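Local coordinates for Atu0111 protein (Agrobacterium tumefaciens, PDB 2FSQ), which is of unknown function but belongs to a family of the 2H clan, and so may be a phosphoesterase, at residues 12-17 against 189-195; 65-71 against 197-202; 87-91 against 163-169. All blocks are in the same frame, centred on the assembly; numbering follows the deposited sequence.

Contact 1 of 3, residues 12-17 against 189-195; sequences LDYIST and WFEPECL
Ile15 lays its terminal methyl over one face of the Phe190 ring, with CD1 3.6 Å from the ring centroid in a CH-pi contact displaced toward the rim. The two side chains lie alongside each other and point the same way; CG1 of Ile15 sits between the backbone N and the carbonyl carbon (chi1 68°), which swings CD1 onto the ring. Isoleucine suits the place because its long branch reaches the phenylalanine while its CB lies near CE3 of Trp189. The backbones are stitched by two bonds at a single bridge between Ser16 and Phe190: Phe190 N gives to Ile15 O at 2.9 Å, and Phe190 O takes Thr17 N at 2.9 Å. Phe190 thus uses both of its backbone polar groups. CB of Trp189 packs against Ile15 O and Thr17 CG2, and Ile15 O comes near the plane of the indole at its edge, 3.5 Å from CE3. The ring's NE1 is bound elsewhere, to Gln22 O, while His20 stacks on it. On the other flank Leu195 brings CD1 to within 4.0 Å of Ser16 CB, and Leu12 CD2 packs 3.4 Å from the carbonyl oxygen Leu195 O. Leucines suit this flank because both are buried: their apolar branches meet, and Leu12 also rests on Trp198 and Leu202. Ser16 turns OG to the N-H of Ala18, as in an ST turn, while Pro192 begins the 3-10 turn leading into helix 195-212. The bonding pattern is that of an isolated parallel beta bridge, which ties the N-terminal arm to the loop preceding that helix.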
loop_
_atom_site.group_PDB
_atom_site.type_symbol
_atom_site.label_atom_id
_atom_site.label_comp_id
_atom_site.label_asym_id
_atom_site.label_seq_id
_atom_site.Cartn_x
_atom_site.Cartn_y
_atom_site.Cartn_z
ATOM N N LEU A 12 -3.063 -16.556 4.048
ATOM C CA LEU A 12 -4.114 -16.590 3.016
ATOM C C LEU A 12 -5.517 -16.856 3.582
ATOM O O LEU A 12 -6.513 -16.333 3.069
ATOM C CB LEU A 12 -3.782 -17.633 1.941
ATOM C CG LEU A 12 -4.831 -17.920 0.861
ATOM C CD1 LEU A 12 -5.108 -16.701 0.013
ATOM C CD2 LEU A 12 -4.387 -19.062 -0.020
ATOM N N ASP A 13 -5.589 -17.667 4.634
ATOM C CA ASP A 13 -6.856 -18.033 5.275
ATOM C C ASP A 13 -7.610 -16.838 5.877
ATOM O O ASP A 13 -8.791 -16.952 6.189
ATOM C CB ASP A 13 -6.612 -19.074 6.371
ATOM C CG ASP A 13 -7.798 -19.997 6.574
ATOM O OD1 ASP A 13 -8.034 -20.860 5.700
ATOM O OD2 ASP A 13 -8.492 -19.864 7.607
ATOM N N TYR A 14 -6.934 -15.702 6.054
ATOM C CA TYR A 14 -7.601 -14.492 6.552
ATOM C C TYR A 14 -8.827 -14.089 5.701
ATOM O O TYR A 14 -9.840 -13.573 6.201
ATOM C CB TYR A 14 -6.614 -13.314 6.622
ATOM C CG TYR A 14 -7.318 -12.001 6.900
ATOM C CD1 TYR A 14 -7.782 -11.695 8.185
ATOM C CD2 TYR A 14 -7.567 -11.087 5.871
ATOM C CE1 TYR A 14 -8.463 -10.498 8.436
ATOM C CE2 TYR A 14 -8.240 -9.889 6.115
ATOM C CZ TYR A 14 -8.684 -9.608 7.396
ATOM O OH TYR A 14 -9.347 -8.425 7.631
ATOM N N ILE A 15 -8.728 -14.320 4.399
ATOM C CA ILE A 15 -9.752 -13.836 3.472
ATOM C C ILE A 15 -10.905 -14.821 3.248
ATOM O O ILE A 15 -11.795 -14.586 2.424
ATOM C CB ILE A 15 -9.130 -13.421 2.133
ATOM C CG1 ILE A 15 -8.597 -14.654 1.390
ATOM C CG2 ILE A 15 -8.067 -12.335 2.372
ATOM C CD1 ILE A 15 -8.290 -14.423 -0.062
ATOM N N SER A 16 -10.885 -15.921 3.984
ATOM C CA SER A 16 -11.942 -16.907 3.913
ATOM C C SER A 16 -13.251 -16.365 4.470
ATOM O O SER A 16 -13.252 -15.608 5.448
ATOM C CB SER A 16 -11.542 -18.144 4.708
ATOM O OG SER A 16 -12.593 -19.095 4.676
ATOM N N THR A 17 -14.356 -16.784 3.853
ATOM C CA THR A 17 -15.702 -16.442 4.331
ATOM C C THR A 17 -15.867 -16.863 5.791
ATOM O O THR A 17 -16.544 -16.195 6.568
ATOM C CB THR A 17 -16.811 -17.106 3.472
ATOM O OG1 THR A 17 -16.553 -18.507 3.327
ATOM C CG2 THR A 17 -16.892 -16.477 2.076
ATOM N N TRP A 189 -15.418 -11.980 0.367
ATOM C CA TRP A 189 -14.548 -13.012 0.932
ATOM C C TRP A 189 -14.558 -14.270 0.068
ATOM O O TRP A 189 -15.531 -14.546 -0.634
ATOM C CB TRP A 189 -14.946 -13.315 2.391
ATOM C CG TRP A 189 -14.960 -12.088 3.288
ATOM C CD1 TRP A 189 -16.049 -11.569 3.946
ATOM C CD2 TRP A 189 -13.857 -11.233 3.608
ATOM N NE1 TRP A 189 -15.685 -10.447 4.655
ATOM C CE2 TRP A 189 -14.346 -10.223 4.482
ATOM C CE3 TRP A 189 -12.495 -11.238 3.280
ATOM C CZ2 TRP A 189 -13.526 -9.209 4.995
ATOM C CZ3 TRP A 189 -11.676 -10.226 3.795
ATOM C CH2 TRP A 189 -12.198 -9.229 4.652
ATOM N N PHE A 190 -13.451 -15.010 0.101
ATOM C CA PHE A 190 -13.288 -16.199 -0.739
ATOM C C PHE A 190 -13.872 -17.427 -0.066
ATOM O O PHE A 190 -13.672 -17.635 1.132
ATOM C CB PHE A 190 -11.793 -16.487 -0.984
ATOM C CG PHE A 190 -11.129 -15.592 -2.003
ATOM C CD1 PHE A 190 -11.622 -14.323 -2.322
ATOM C CD2 PHE A 190 -9.944 -16.014 -2.602
ATOM C CE1 PHE A 190 -10.960 -13.519 -3.247
ATOM C CE2 PHE A 190 -9.284 -15.226 -3.519
ATOM C CZ PHE A 190 -9.793 -13.966 -3.844
ATOM N N GLU A 191 -14.583 -18.246 -0.838
ATOM C CA GLU A 191 -15.009 -19.561 -0.360
ATOM C C GLU A 191 -13.774 -20.404 -0.064
ATOM O O GLU A 191 -12.791 -20.345 -0.812
ATOM C CB GLU A 191 -15.905 -20.263 -1.381
ATOM C CG GLU A 191 -17.271 -19.592 -1.610
ATOM C CD GLU A 191 -18.226 -19.698 -0.414
ATOM O OE1 GLU A 191 -17.981 -20.505 0.514
ATOM O OE2 GLU A 191 -19.248 -18.971 -0.408
ATOM N N PRO A 192 -13.796 -21.174 1.042
ATOM C CA PRO A 192 -12.584 -21.939 1.392
ATOM C C PRO A 192 -12.091 -22.948 0.338
ATOM O O PRO A 192 -10.893 -23.235 0.281
ATOM C CB PRO A 192 -12.976 -22.661 2.693
ATOM C CG PRO A 192 -14.436 -22.524 2.811
ATOM C CD PRO A 192 -14.874 -21.347 2.036
ATOM N N GLU A 193 -12.983 -23.469 -0.502
ATOM C CA GLU A 193 -12.597 -24.535 -1.434
ATOM C C GLU A 193 -11.563 -24.124 -2.498
ATOM O O GLU A 193 -10.847 -24.977 -3.037
ATOM C CB GLU A 193 -13.826 -25.186 -2.079
ATOM C CG GLU A 193 -14.687 -26.012 -1.109
ATOM C CD GLU A 193 -15.634 -25.178 -0.246
ATOM O OE1 GLU A 193 -15.821 -23.968 -0.513
ATOM O OE2 GLU A 193 -16.208 -25.749 0.709
ATOM N N CYS A 194 -11.466 -22.826 -2.792
ATOM C CA CYS A 194 -10.484 -22.349 -3.767
ATOM C C CYS A 194 -9.129 -21.999 -3.164
ATOM O O CYS A 194 -8.197 -21.659 -3.897
ATOM C CB CYS A 194 -11.005 -21.106 -4.493
ATOM S SG CYS A 194 -10.973 -19.550 -3.546
ATOM N N LEU A 195 -9.029 -22.055 -1.842
ATOM C CA LEU A 195 -7.810 -21.597 -1.171
ATOM C C LEU A 195 -6.564 -22.432 -1.466
ATOM O O LEU A 195 -5.497 -21.855 -1.661
ATOM C CB LEU A 195 -8.043 -21.388 0.330
ATOM C CG LEU A 195 -9.125 -20.350 0.652
ATOM C CD1 LEU A 195 -9.278 -20.211 2.165
ATOM C CD2 LEU A 195 -8.843 -18.992 0.007
#

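Contact 2 of 3, residues 65-71 against 197-202; sequences RFLDMPE and RWQAML. With ACY (acetic acid), chain C.
Met69, built as selenomethionine, and Trp198 run past each other in opposite senses, with Met69 CG above one face of the indole, 3.9 Å from the centroid of the six-membered ring. Around this pair the packing is dense and apolar. Trp198 turns an edge toward the face of Phe66, planes at 70°; the indole thus offers a face to Met69 and an edge to Phe66, which suits a wide flat ring. Met201, also selenomethionine, meets Met69 tip to tip; its chain leaves extended and then bends twice (chi2 -85°, chi3 -74°), turning SE and CE to Phe66, with CE 3.6 Å from CD1. Methionine suits both places through Met-aromatic contacts: Met69 SE above the five-membered ring of Trp198, Met201 SE oblique to Phe66. Leu202 CD2 lies 3.6 Å from Phe66 CZ.

The other side is polar and more exposed. Glu71 and Arg197 form an end-on salt bridge, NH1 to OE1 at 2.8 Å and NH2 to OE2 at 2.9 Å, both acceptors close to the guanidinium plane. Trp198 NE1 reaches OE1 at 2.9 Å from above the carboxylate plane; three donors therefore fix the rotation of Glu71 and probably steady its negative charge. A bound acetic acid molecule, probably from the crystallisation liquor, takes NE and NH2 of Arg197.

The contact joins the end of helix 54-67 to helix 195-212, with Leu75 and Phe77 of strand 75-77 lining the apolar part.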
loop_
_atom_site.group_PDB
_atom_site.type_symbol
_atom_site.label_atom_id
_atom_site.label_comp_id
_atom_site.label_asym_id
_atom_site.label_seq_id
_atom_site.Cartn_x
_atom_site.Cartn_y
_atom_site.Cartn_z
ATOM N N ARG A 65 -1.134 -13.345 -13.174
ATOM C CA ARG A 65 -1.454 -14.649 -12.631
ATOM C C ARG A 65 -2.655 -14.533 -11.707
ATOM O O ARG A 65 -3.464 -15.466 -11.623
ATOM C CB ARG A 65 -0.269 -15.243 -11.892
ATOM C CG ARG A 65 -0.352 -16.737 -11.741
ATOM C CD ARG A 65 -0.453 -17.440 -13.089
ATOM N NE ARG A 65 -0.175 -18.862 -12.964
ATOM C CZ ARG A 65 -1.012 -19.778 -12.477
ATOM N NH1 ARG A 65 -2.222 -19.455 -12.025
ATOM N NH2 ARG A 65 -0.618 -21.037 -12.429
ATOM N N PHE A 66 -2.758 -13.396 -11.000
ATOM C CA PHE A 66 -3.903 -13.192 -10.109
ATOM C C PHE A 66 -5.180 -12.973 -10.936
ATOM O O PHE A 66 -6.228 -13.563 -10.642
ATOM C CB PHE A 66 -3.724 -11.941 -9.241
ATOM C CG PHE A 66 -2.749 -12.079 -8.086
ATOM C CD1 PHE A 66 -1.670 -12.964 -8.098
ATOM C CD2 PHE A 66 -2.882 -11.219 -7.004
ATOM C CE1 PHE A 66 -0.787 -13.026 -7.009
ATOM C CE2 PHE A 66 -2.010 -11.259 -5.939
ATOM C CZ PHE A 66 -0.957 -12.157 -5.932
ATOM N N LEU A 67 -5.091 -12.130 -11.969
ATOM C CA LEU A 67 -6.230 -11.882 -12.859
ATOM C C LEU A 67 -6.696 -13.173 -13.552
ATOM O O LEU A 67 -7.894 -13.330 -13.840
ATOM C CB LEU A 67 -5.878 -10.801 -13.883
ATOM C CG LEU A 67 -5.828 -9.358 -13.350
ATOM C CD1 LEU A 67 -5.037 -8.405 -14.250
ATOM C CD2 LEU A 67 -7.243 -8.827 -13.157
ATOM N N ASP A 68 -5.782 -14.119 -13.775
ATOM C CA ASP A 68 -6.144 -15.397 -14.431
ATOM C C ASP A 68 -7.128 -16.209 -13.611
ATOM O O ASP A 68 -7.815 -17.065 -14.162
ATOM C CB ASP A 68 -4.919 -16.296 -14.673
ATOM C CG ASP A 68 -3.991 -15.786 -15.771
ATOM O OD1 ASP A 68 -4.380 -14.916 -16.578
ATOM O OD2 ASP A 68 -2.837 -16.280 -15.813
HETATM N N MSE A 69 -7.167 -15.979 -12.296
HETATM C CA MSE A 69 -7.978 -16.785 -11.403
HETATM C C MSE A 69 -9.443 -16.360 -11.508
HETATM O O MSE A 69 -9.746 -15.159 -11.647
HETATM C CB MSE A 69 -7.531 -16.634 -9.941
HETATM C CG MSE A 69 -6.084 -17.039 -9.630
HETATM SE SE MSE A 69 -5.743 -18.942 -9.920
HETATM C CE MSE A 69 -4.851 -19.354 -8.277
ATOM N N PRO A 70 -10.364 -17.337 -11.420
ATOM C CA PRO A 70 -11.776 -16.979 -11.446
ATOM C C PRO A 70 -12.158 -16.022 -10.316
ATOM O O PRO A 70 -12.992 -15.144 -10.524
ATOM C CB PRO A 70 -12.513 -18.316 -11.288
ATOM C CG PRO A 70 -11.509 -19.353 -11.178
ATOM C CD PRO A 70 -10.143 -18.789 -11.335
ATOM N N GLU A 71 -11.520 -16.162 -9.155
ATOM C CA GLU A 71 -11.834 -15.293 -8.008
ATOM C C GLU A 71 -11.309 -13.868 -8.165
ATOM O O GLU A 71 -11.558 -13.015 -7.311
ATOM C CB GLU A 71 -11.331 -15.919 -6.706
ATOM C CG GLU A 71 -11.993 -17.246 -6.386
ATOM C CD GLU A 71 -11.392 -18.422 -7.146
ATOM O OE1 GLU A 71 -10.264 -18.311 -7.672
ATOM O OE2 GLU A 71 -12.059 -19.471 -7.195
ATOM N N ARG A 197 -5.734 -23.897 -4.154
ATOM C CA ARG A 197 -5.261 -23.479 -5.463
ATOM C C ARG A 197 -4.562 -22.106 -5.396
ATOM O O ARG A 197 -3.473 -21.930 -5.947
ATOM C CB ARG A 197 -6.434 -23.463 -6.464
ATOM C CG ARG A 197 -6.151 -22.667 -7.731
ATOM C CD ARG A 197 -7.144 -22.865 -8.882
ATOM N NE ARG A 197 -8.524 -22.841 -8.438
ATOM C CZ ARG A 197 -9.242 -21.728 -8.281
ATOM N NH1 ARG A 197 -8.707 -20.533 -8.530
ATOM N NH2 ARG A 197 -10.493 -21.810 -7.845
ATOM N N TRP A 198 -5.182 -21.136 -4.724
ATOM C CA TRP A 198 -4.520 -19.850 -4.536
ATOM C C TRP A 198 -3.179 -20.025 -3.831
ATOM O O TRP A 198 -2.203 -19.402 -4.221
ATOM C CB TRP A 198 -5.417 -18.865 -3.785
ATOM C CG TRP A 198 -6.306 -18.115 -4.714
ATOM C CD1 TRP A 198 -7.512 -18.530 -5.221
ATOM C CD2 TRP A 198 -6.069 -16.811 -5.262
ATOM N NE1 TRP A 198 -8.033 -17.565 -6.063
ATOM C CE2 TRP A 198 -7.160 -16.506 -6.115
ATOM C CE3 TRP A 198 -5.021 -15.886 -5.146
ATOM C CZ2 TRP A 198 -7.259 -15.284 -6.801
ATOM C CZ3 TRP A 198 -5.117 -14.673 -5.845
ATOM C CH2 TRP A 198 -6.223 -14.395 -6.672
ATOM N N GLN A 199 -3.127 -20.844 -2.786
ATOM C CA GLN A 199 -1.848 -21.013 -2.090
ATOM C C GLN A 199 -0.772 -21.565 -3.018
ATOM O O GLN A 199 0.385 -21.113 -2.995
ATOM C CB GLN A 199 -1.963 -21.909 -0.874
ATOM C CG GLN A 199 -0.669 -21.874 -0.044
ATOM C CD GLN A 199 -0.352 -20.478 0.477
ATOM O OE1 GLN A 199 0.714 -19.876 0.175
ATOM N NE2 GLN A 199 -1.276 -19.946 1.247
ATOM N N ALA A 200 -1.139 -22.542 -3.837
ATOM C CA ALA A 200 -0.156 -23.123 -4.722
ATOM C C ALA A 200 0.354 -22.076 -5.716
ATOM O O ALA A 200 1.564 -21.987 -5.968
ATOM C CB ALA A 200 -0.763 -24.318 -5.446
HETATM N N MSE A 201 -0.556 -21.267 -6.262
HETATM C CA MSE A 201 -0.159 -20.227 -7.194
HETATM C C MSE A 201 0.670 -19.149 -6.496
HETATM O O MSE A 201 1.677 -18.694 -7.048
HETATM C CB MSE A 201 -1.376 -19.609 -7.890
HETATM C CG MSE A 201 -1.032 -18.474 -8.854
HETATM SE SE MSE A 201 -0.870 -16.703 -8.034
HETATM C CE MSE A 201 -2.771 -16.367 -7.741
ATOM N N LEU A 202 0.271 -18.749 -5.286
ATOM C CA LEU A 202 1.009 -17.682 -4.573
ATOM C C LEU A 202 2.441 -18.142 -4.282
ATOM O O LEU A 202 3.387 -17.376 -4.408
ATOM C CB LEU A 202 0.296 -17.298 -3.275
ATOM C CG LEU A 202 -1.046 -16.594 -3.515
ATOM C CD1 LEU A 202 -1.905 -16.595 -2.255
ATOM C CD2 LEU A 202 -0.846 -15.168 -4.008
HETATM C C ACY C . -10.735 -25.347 -6.807
HETATM O O ACY C . -9.763 -25.399 -7.599
HETATM O OXT ACY C . -11.354 -24.295 -6.555
HETATM C CH3 ACY C . -11.199 -26.590 -6.102
#

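Contact 3 of 3, residues 87-91 against 163-169; sequences VFQGV and FADFFGY
Val87 opens the segment with its CG1 4.0 Å from Phe163 CE2, the two side chains crossing at about a right angle. Val87 and Phe88 both face Val45 in a classic beta bulge, a kink at which the chain turns a corner. Phe88 then carries most of the contact: with the ring extended away from its own N (chi1 -171°), it reaches in between Phe163, Ala164 and Phe167. Phe163 CB sits over one face of this ring, 3.9 Å from its centroid, while Phe167 meets it obliquely, planes at 46° and CG 3.6 Å from Phe88 CE2. Tyr169 lies nearly parallel but slid aside, its CE1 3.7 Å from that same CE2, completing an aromatic cluster. Phe88 suits the spot because its flat ring can take a CB over one face and two other rings at its rim. Gln89 takes part through its backbone: Tyr169 OH gives its proton to Gln89 O at 2.7 Å, a bond that anchors the end of the tyrosine in an otherwise greasy setting. By contrast Tyr169 O, near the edge of the Phe88 ring, is buried without a partner. Gly90 has no side chain, so Phe167 CE1 can approach its CA to 3.8 Å, and Val91 adds a branched side chain beside the tyrosine ring. Helix 150-167 thus packs against the outer strand 84-92, next to strand 42-48, whose Val45 also touches Phe163 and Phe167, while Tyr118 of helix 111-121 also touches Phe167 and Tyr169.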
loop_
_atom_site.group_PDB
_atom_site.type_symbol
_atom_site.label_atom_id
_atom_site.label_comp_id
_atom_site.label_asym_id
_atom_site.label_seq_id
_atom_site.Cartn_x
_atom_site.Cartn_y
_atom_site.Cartn_z
ATOM N N VAL A 87 5.121 4.599 2.301
ATOM C CA VAL A 87 6.157 4.753 3.323
ATOM C C VAL A 87 5.522 5.277 4.613
ATOM O O VAL A 87 5.816 4.784 5.693
ATOM C CB VAL A 87 7.252 5.722 2.860
ATOM C CG1 VAL A 87 8.324 5.925 3.939
ATOM C CG2 VAL A 87 7.896 5.183 1.579
ATOM N N PHE A 88 4.631 6.262 4.491
ATOM C CA PHE A 88 3.934 6.812 5.667
ATOM C C PHE A 88 2.586 7.341 5.226
ATOM O O PHE A 88 2.528 8.203 4.348
ATOM C CB PHE A 88 4.772 7.934 6.303
ATOM C CG PHE A 88 4.235 8.404 7.622
ATOM C CD1 PHE A 88 4.646 7.802 8.797
ATOM C CD2 PHE A 88 3.323 9.461 7.693
ATOM C CE1 PHE A 88 4.165 8.227 10.032
ATOM C CE2 PHE A 88 2.820 9.888 8.931
ATOM C CZ PHE A 88 3.260 9.293 10.092
ATOM N N GLN A 89 1.497 6.800 5.789
ATOM C CA GLN A 89 0.154 7.258 5.424
ATOM C C GLN A 89 -0.059 8.687 5.871
ATOM O O GLN A 89 0.226 9.021 7.019
ATOM C CB GLN A 89 -0.930 6.433 6.112
ATOM C CG GLN A 89 -1.100 5.032 5.599
ATOM C CD GLN A 89 -2.362 4.369 6.166
ATOM O OE1 GLN A 89 -3.265 5.048 6.650
ATOM N NE2 GLN A 89 -2.420 3.045 6.107
ATOM N N GLY A 90 -0.634 9.502 4.987
ATOM C CA GLY A 90 -1.086 10.846 5.354
ATOM C C GLY A 90 -2.535 10.755 5.832
ATOM O O GLY A 90 -2.990 9.719 6.320
ATOM N N VAL A 91 -3.283 11.834 5.664
ATOM C CA VAL A 91 -4.686 11.840 6.098
ATOM C C VAL A 91 -5.601 11.382 4.978
ATOM O O VAL A 91 -5.210 11.346 3.809
ATOM C CB VAL A 91 -5.152 13.232 6.624
ATOM C CG1 VAL A 91 -4.321 13.635 7.827
ATOM C CG2 VAL A 91 -5.076 14.283 5.513
ATOM N N PHE A 163 8.987 11.143 9.536
ATOM C CA PHE A 163 7.685 11.558 9.036
ATOM C C PHE A 163 6.662 11.754 10.138
ATOM O O PHE A 163 5.840 12.664 10.040
ATOM C CB PHE A 163 7.132 10.584 7.996
ATOM C CG PHE A 163 7.732 10.764 6.614
ATOM C CD1 PHE A 163 7.728 12.010 5.976
ATOM C CD2 PHE A 163 8.261 9.681 5.945
ATOM C CE1 PHE A 163 8.277 12.149 4.693
ATOM C CE2 PHE A 163 8.793 9.801 4.683
ATOM C CZ PHE A 163 8.822 11.033 4.055
ATOM N N ALA A 164 6.706 10.918 11.171
ATOM C CA ALA A 164 5.755 11.056 12.278
ATOM C C ALA A 164 5.907 12.423 12.924
ATOM O O ALA A 164 4.921 13.053 13.278
ATOM C CB ALA A 164 5.945 9.942 13.301
ATOM N N ASP A 165 7.144 12.896 13.056
ATOM C CA ASP A 165 7.384 14.238 13.593
ATOM C C ASP A 165 6.788 15.326 12.705
ATOM O O ASP A 165 6.166 16.264 13.195
ATOM C CB ASP A 165 8.883 14.481 13.781
ATOM C CG ASP A 165 9.469 13.674 14.918
ATOM O OD1 ASP A 165 8.709 13.242 15.812
ATOM O OD2 ASP A 165 10.707 13.468 14.917
ATOM N N PHE A 166 6.994 15.217 11.394
ATOM C CA PHE A 166 6.437 16.205 10.461
ATOM C C PHE A 166 4.916 16.161 10.330
ATOM O O PHE A 166 4.249 17.186 10.237
ATOM C CB PHE A 166 7.114 16.080 9.084
ATOM C CG PHE A 166 8.483 16.719 9.030
ATOM C CD1 PHE A 166 9.585 16.099 9.607
ATOM C CD2 PHE A 166 8.654 17.956 8.422
ATOM C CE1 PHE A 166 10.848 16.686 9.556
ATOM C CE2 PHE A 166 9.920 18.552 8.367
ATOM C CZ PHE A 166 11.003 17.925 8.941
ATOM N N PHE A 167 4.361 14.957 10.323
ATOM C CA PHE A 167 2.916 14.800 10.164
ATOM C C PHE A 167 2.155 15.052 11.463
ATOM O O PHE A 167 0.973 15.401 11.425
ATOM C CB PHE A 167 2.595 13.418 9.584
ATOM C CG PHE A 167 2.721 13.353 8.088
ATOM C CD1 PHE A 167 1.584 13.397 7.293
ATOM C CD2 PHE A 167 3.974 13.248 7.465
ATOM C CE1 PHE A 167 1.668 13.341 5.897
ATOM C CE2 PHE A 167 4.066 13.189 6.064
ATOM C CZ PHE A 167 2.912 13.239 5.285
ATOM N N GLY A 168 2.837 14.860 12.592
ATOM C CA GLY A 168 2.279 15.170 13.910
ATOM C C GLY A 168 1.301 14.140 14.446
ATOM O O GLY A 168 0.455 14.459 15.276
ATOM N N TYR A 169 1.440 12.892 14.005
ATOM C CA TYR A 169 0.705 11.773 14.584
ATOM C C TYR A 169 1.463 10.500 14.284
ATOM O O TYR A 169 2.375 10.483 13.441
ATOM C CB TYR A 169 -0.729 11.655 14.022
ATOM C CG TYR A 169 -0.769 11.486 12.512
ATOM C CD1 TYR A 169 -0.490 10.252 11.909
ATOM C CD2 TYR A 169 -1.083 12.550 11.690
ATOM C CE1 TYR A 169 -0.527 10.105 10.523
ATOM C CE2 TYR A 169 -1.119 12.411 10.319
ATOM C CZ TYR A 169 -0.849 11.189 9.742
ATOM O OH TYR A 169 -0.888 11.095 8.380
#

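Overall arrangement
Contacts 1 and 2 form one continuous region, their centres 12 Å apart: Phe190 meets both Trp198 and Glu71, whose OE2 lies 3.3 Å from Cys194 CB. Their segments alternate along the chain. Contact 3 lies on the opposite side of the chain's centre, its nearest atoms about 13 Å from contact 1 and about 19 Å from contact 2. Segment 87-91 directly follows a His-x-Thr sequence of the kind that marks 2H phosphoesterases, so contact 3 is probably the one near an active site. Acetic acid, probably from the crystallisation liquor, is bound near two of the contacts: one molecule at Arg197, another about 5 Å from the side chain of Gln89, where it may mark a pocket.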